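Local coordinates for ganglioside-induced differentiation-associated protein 2 (Homo sapiens, PDB 4UML) that carries an N-terminal macro domain, a module that in many relatives binds ADP-ribose, and probably takes part in signalling, at residues 142-154 against 165-177. Residues are numbered along the deposited sequence; the frame is centred on the assembly and turned at random.
Sequences AESSLYSCYRNVL and VGFCVINSAKRGY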
loop_
_atom_site.group_PDB
_atom_site.type_symbol
_atom_site.label_atom_id
_atom_site.label_comp_id
_atom_site.label_asym_id
_atom_site.label_seq_id
_atom_site.Cartn_x
_atom_site.Cartn_y
_atom_site.Cartn_z
ATOM N N ALA A 142 -18.079 -1.238 -1.891
ATOM C CA ALA A 142 -16.738 -0.916 -2.412
ATOM C C ALA A 142 -15.898 -0.271 -1.304
ATOM O O ALA A 142 -14.703 -0.567 -1.165
ATOM C CB ALA A 142 -16.842 0.042 -3.621
ATOM N N GLU A 143 -16.522 0.623 -0.525
ATOM C CA GLU A 143 -15.828 1.306 0.587
ATOM C C GLU A 143 -15.345 0.292 1.624
ATOM O O GLU A 143 -14.195 0.341 2.074
ATOM C CB GLU A 143 -16.738 2.363 1.258
ATOM C CG GLU A 143 -16.983 3.570 0.359
ATOM C CD GLU A 143 -18.077 4.556 0.811
ATOM O OE1 GLU A 143 -18.864 4.290 1.739
ATOM O OE2 GLU A 143 -18.125 5.650 0.204
ATOM N N SER A 144 -16.237 -0.640 1.950
ATOM C CA SER A 144 -15.934 -1.713 2.891
ATOM C C SER A 144 -14.800 -2.599 2.379
ATOM O O SER A 144 -13.851 -2.911 3.134
ATOM C CB SER A 144 -17.208 -2.517 3.214
ATOM O OG SER A 144 -16.889 -3.677 3.968
ATOM N N SER A 145 -14.857 -2.984 1.108
ATOM C CA SER A 145 -13.788 -3.787 0.532
ATOM C C SER A 145 -12.445 -3.075 0.486
ATOM O O SER A 145 -11.421 -3.656 0.819
ATOM C CB SER A 145 -14.130 -4.214 -0.888
ATOM O OG SER A 145 -15.078 -5.205 -0.892
ATOM N N LEU A 146 -12.426 -1.826 0.066
ATOM C CA LEU A 146 -11.142 -1.126 -0.034
ATOM C C LEU A 146 -10.559 -0.944 1.365
ATOM O O LEU A 146 -9.360 -1.109 1.587
ATOM C CB LEU A 146 -11.297 0.232 -0.723
ATOM C CG LEU A 146 -9.986 0.958 -1.093
ATOM C CD1 LEU A 146 -9.175 0.149 -2.098
ATOM C CD2 LEU A 146 -10.298 2.341 -1.624
ATOM N N TYR A 147 -11.412 -0.579 2.314
ATOM C CA TYR A 147 -10.986 -0.470 3.694
ATOM C C TYR A 147 -10.338 -1.779 4.188
ATOM O O TYR A 147 -9.272 -1.766 4.822
ATOM C CB TYR A 147 -12.186 -0.111 4.577
ATOM C CG TYR A 147 -11.870 -0.301 6.017
ATOM C CD1 TYR A 147 -10.908 0.496 6.642
ATOM C CD2 TYR A 147 -12.471 -1.298 6.752
ATOM C CE1 TYR A 147 -10.580 0.308 7.989
ATOM C CE2 TYR A 147 -12.170 -1.482 8.102
ATOM C CZ TYR A 147 -11.235 -0.678 8.724
ATOM O OH TYR A 147 -10.925 -0.914 10.053
ATOM N N SER A 148 -10.974 -2.901 3.890
ATOM C CA SER A 148 -10.459 -4.211 4.276
ATOM C C SER A 148 -9.122 -4.506 3.631
ATOM O O SER A 148 -8.261 -5.083 4.269
ATOM C CB SER A 148 -11.470 -5.316 3.983
ATOM O OG SER A 148 -12.559 -5.147 4.872
ATOM N N CYS A 149 -8.939 -4.150 2.359
ATOM C CA CYS A 149 -7.615 -4.283 1.751
ATOM C C CYS A 149 -6.526 -3.635 2.612
ATOM O O CYS A 149 -5.524 -4.276 2.925
ATOM C CB CYS A 149 -7.597 -3.632 0.362
ATOM S SG CYS A 149 -8.575 -4.517 -0.853
ATOM N N TYR A 150 -6.683 -2.353 2.920
ATOM C CA TYR A 150 -5.660 -1.630 3.668
ATOM C C TYR A 150 -5.488 -2.209 5.106
ATOM O O TYR A 150 -4.385 -2.405 5.566
ATOM C CB TYR A 150 -5.984 -0.133 3.727
ATOM C CG TYR A 150 -5.622 0.570 2.468
ATOM C CD1 TYR A 150 -4.323 1.018 2.274
ATOM C CD2 TYR A 150 -6.529 0.677 1.404
ATOM C CE1 TYR A 150 -3.944 1.600 1.081
ATOM C CE2 TYR A 150 -6.170 1.287 0.211
ATOM C CZ TYR A 150 -4.882 1.731 0.053
ATOM O OH TYR A 150 -4.497 2.293 -1.105
ATOM N N ARG A 151 -6.600 -2.509 5.752
ATOM C CA ARG A 151 -6.622 -3.095 7.105
ATOM C C ARG A 151 -5.914 -4.467 7.125
ATOM O O ARG A 151 -5.093 -4.764 7.990
ATOM C CB ARG A 151 -8.083 -3.249 7.488
ATOM C CG ARG A 151 -8.349 -3.896 8.844
ATOM C CD ARG A 151 -8.654 -5.383 8.729
ATOM N NE ARG A 151 -9.240 -5.905 9.971
ATOM C CZ ARG A 151 -9.463 -7.197 10.236
ATOM N NH1 ARG A 151 -9.148 -8.142 9.360
ATOM N NH2 ARG A 151 -10.013 -7.547 11.396
ATOM N N ASN A 152 -6.231 -5.313 6.154
ATOM C CA ASN A 152 -5.623 -6.627 6.110
ATOM C C ASN A 152 -4.137 -6.654 5.735
ATOM O O ASN A 152 -3.394 -7.543 6.186
ATOM C CB ASN A 152 -6.447 -7.543 5.224
ATOM C CG ASN A 152 -7.744 -7.973 5.900
ATOM O OD1 ASN A 152 -7.745 -8.237 7.095
ATOM N ND2 ASN A 152 -8.845 -8.010 5.152
ATOM N N VAL A 153 -3.703 -5.709 4.895
ATOM C CA VAL A 153 -2.278 -5.560 4.617
ATOM C C VAL A 153 -1.532 -5.256 5.893
ATOM O O VAL A 153 -0.515 -5.899 6.244
ATOM C CB VAL A 153 -2.041 -4.413 3.597
ATOM C CG1 VAL A 153 -0.570 -4.023 3.528
ATOM C CG2 VAL A 153 -2.491 -4.892 2.219
ATOM N N LEU A 154 -2.057 -4.255 6.583
ATOM C CA LEU A 154 -1.482 -3.839 7.849
ATOM C C LEU A 154 -1.536 -4.932 8.924
ATOM O O LEU A 154 -0.608 -5.023 9.719
ATOM C CB LEU A 154 -2.174 -2.580 8.333
ATOM C CG LEU A 154 -1.879 -1.359 7.461
ATOM C CD1 LEU A 154 -2.849 -0.221 7.787
ATOM C CD2 LEU A 154 -0.438 -0.906 7.556
ATOM N N VAL A 165 6.366 -1.222 5.165
ATOM C CA VAL A 165 5.418 -1.654 4.131
ATOM C C VAL A 165 5.380 -0.587 3.020
ATOM O O VAL A 165 5.245 0.608 3.292
ATOM C CB VAL A 165 4.008 -1.933 4.679
ATOM C CG1 VAL A 165 3.051 -2.414 3.579
ATOM C CG2 VAL A 165 4.057 -2.992 5.779
ATOM N N GLY A 166 5.619 -1.033 1.794
ATOM C CA GLY A 166 5.440 -0.229 0.602
ATOM C C GLY A 166 4.086 -0.462 -0.026
ATOM O O GLY A 166 3.852 -1.487 -0.630
ATOM N N PHE A 167 3.182 0.480 0.141
ATOM C CA PHE A 167 1.895 0.423 -0.530
ATOM C C PHE A 167 1.967 0.905 -1.962
ATOM O O PHE A 167 2.561 1.929 -2.241
ATOM C CB PHE A 167 0.840 1.285 0.170
ATOM C CG PHE A 167 0.258 0.660 1.393
ATOM C CD1 PHE A 167 -0.809 -0.231 1.299
ATOM C CD2 PHE A 167 0.756 0.986 2.638
ATOM C CE1 PHE A 167 -1.351 -0.803 2.428
ATOM C CE2 PHE A 167 0.211 0.422 3.761
ATOM C CZ PHE A 167 -0.821 -0.481 3.661
ATOM N N CYS A 168 1.326 0.157 -2.853
ATOM C CA CYS A 168 0.919 0.683 -4.151
ATOM C C CYS A 168 -0.408 1.378 -3.899
ATOM O O CYS A 168 -1.016 1.267 -2.810
ATOM C CB CYS A 168 0.765 -0.424 -5.190
ATOM S SG CYS A 168 -0.546 -1.627 -4.784
ATOM N N VAL A 169 -0.875 2.096 -4.902
ATOM C CA VAL A 169 -2.231 2.596 -4.866
ATOM C C VAL A 169 -3.106 1.373 -5.093
ATOM O O VAL A 169 -3.064 0.783 -6.179
ATOM C CB VAL A 169 -2.408 3.688 -5.943
ATOM C CG1 VAL A 169 -3.861 4.154 -5.991
ATOM C CG2 VAL A 169 -1.493 4.879 -5.623
ATOM N N ILE A 170 -3.832 0.914 -4.056
ATOM C CA ILE A 170 -4.517 -0.375 -4.162
ATOM C C ILE A 170 -5.673 -0.350 -5.191
ATOM O O ILE A 170 -5.975 -1.368 -5.800
ATOM C CB ILE A 170 -4.995 -0.904 -2.756
ATOM C CG1 ILE A 170 -3.739 -1.301 -1.943
ATOM C CG2 ILE A 170 -5.940 -2.098 -2.870
ATOM C CD1 ILE A 170 -3.989 -1.706 -0.506
ATOM N N ASN A 171 -6.301 0.794 -5.345
ATOM C CA ASN A 171 -7.376 0.959 -6.317
ATOM C C ASN A 171 -6.748 1.120 -7.702
ATOM O O ASN A 171 -6.134 2.132 -7.971
ATOM C CB ASN A 171 -8.236 2.183 -5.961
ATOM C CG ASN A 171 -7.410 3.427 -5.620
ATOM O OD1 ASN A 171 -6.639 3.460 -4.636
ATOM N ND2 ASN A 171 -7.579 4.473 -6.420
ATOM N N SER A 172 -6.803 0.091 -8.521
ATOM C CA SER A 172 -6.254 0.179 -9.890
ATOM C C SER A 172 -7.145 1.070 -10.742
ATOM O O SER A 172 -8.352 1.150 -10.509
ATOM C CB SER A 172 -6.144 -1.199 -10.519
ATOM O OG SER A 172 -7.400 -1.849 -10.541
ATOM N N ALA A 173 -6.569 1.734 -11.736
ATOM C CA ALA A 173 -7.364 2.568 -12.643
ATOM C C ALA A 173 -8.444 1.722 -13.318
ATOM O O ALA A 173 -9.605 2.129 -13.386
ATOM C CB ALA A 173 -6.476 3.269 -13.667
ATOM N N LYS A 174 -8.097 0.515 -13.740
ATOM C CA LYS A 174 -9.077 -0.325 -14.416
ATOM C C LYS A 174 -10.275 -0.764 -13.546
ATOM O O LYS A 174 -11.279 -1.183 -14.092
ATOM C CB LYS A 174 -8.430 -1.556 -15.047
ATOM C CG LYS A 174 -7.874 -2.548 -14.030
ATOM C CD LYS A 174 -6.879 -3.483 -14.675
ATOM C CE LYS A 174 -7.518 -4.276 -15.795
ATOM N NZ LYS A 174 -7.006 -5.665 -15.767
ATOM N N ARG A 175 -10.188 -0.717 -12.219
ATOM C CA ARG A 175 -11.344 -1.120 -11.401
ATOM C C ARG A 175 -12.233 0.061 -11.052
ATOM O O ARG A 175 -13.285 -0.105 -10.419
ATOM C CB ARG A 175 -10.914 -1.909 -10.145
ATOM C CG ARG A 175 -10.915 -3.393 -10.438
ATOM C CD ARG A 175 -10.366 -4.307 -9.353
ATOM N NE ARG A 175 -10.267 -5.666 -9.886
ATOM C CZ ARG A 175 -10.838 -6.769 -9.385
ATOM N NH1 ARG A 175 -11.553 -6.769 -8.267
ATOM N NH2 ARG A 175 -10.682 -7.914 -10.035
ATOM N N GLY A 176 -11.787 1.255 -11.423
ATOM C CA GLY A 176 -12.622 2.458 -11.439
ATOM C C GLY A 176 -13.013 3.165 -10.149
ATOM O O GLY A 176 -13.931 4.010 -10.143
ATOM N N TYR A 177 -12.322 2.871 -9.046
ATOM C CA TYR A 177 -12.667 3.526 -7.813
ATOM C C TYR A 177 -12.356 4.998 -8.005
ATOM O O TYR A 177 -11.285 5.301 -8.486
ATOM C CB TYR A 177 -11.843 2.966 -6.629
ATOM C CG TYR A 177 -12.576 3.077 -5.327
ATOM C CD1 TYR A 177 -12.939 4.308 -4.820
ATOM C CD2 TYR A 177 -12.870 1.939 -4.578
ATOM C CE1 TYR A 177 -13.632 4.417 -3.619
ATOM C CE2 TYR A 177 -13.568 2.024 -3.379
ATOM C CZ TYR A 177 -13.942 3.258 -2.906
ATOM O OH TYR A 177 -14.632 3.348 -1.732
HETATM O O HOH W 1 -15.886 5.678 -1.559
HETATM O O HOH W 2 -2.117 3.810 -1.129
#
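The hydroxyl of Tyr-150 has two partners: the N-H of Ile-170 reaches OH in a straight but weak hydrogen bond (N to OH 3.3 Å, 165° at the hydrogen), and a water 2.8 Å from OH in turn donates to Cys-168 O. This is the alpha/beta core of the macro domain, where 142-154 of helix 139-159 runs nearly antiparallel to 165-167 of strand 164-167 and also packs on the loop that follows. With CG of Tyr-150 anti to its carbonyl carbon (chi1 -79°), the ring reaches across to the loop, and Ile-170 sets CD1 over the centre of one face, 3.6 Å from the centroid. The other branch of Ile-170, CG2, meets Cys-149 CB and Leu-146 CD1. Nearer the strand, the Phe-167 ring is slid well aside from that of Tyr-150, planes 29° apart; its CE1 also touches Val-153 CG1 at 3.5 Å, while Leu-154 CD2 comes in at its edge. Val-73 of the neighbouring strand backs Val-153 and Phe-167. At the far end Leu-146 CD2 lies over a face of Tyr-177, whose OH shares a water with Glu-143 OE2, a carboxylate oxygen also salt-bridged to Arg-139; the water sits 2.7 Å from Tyr-177 OH.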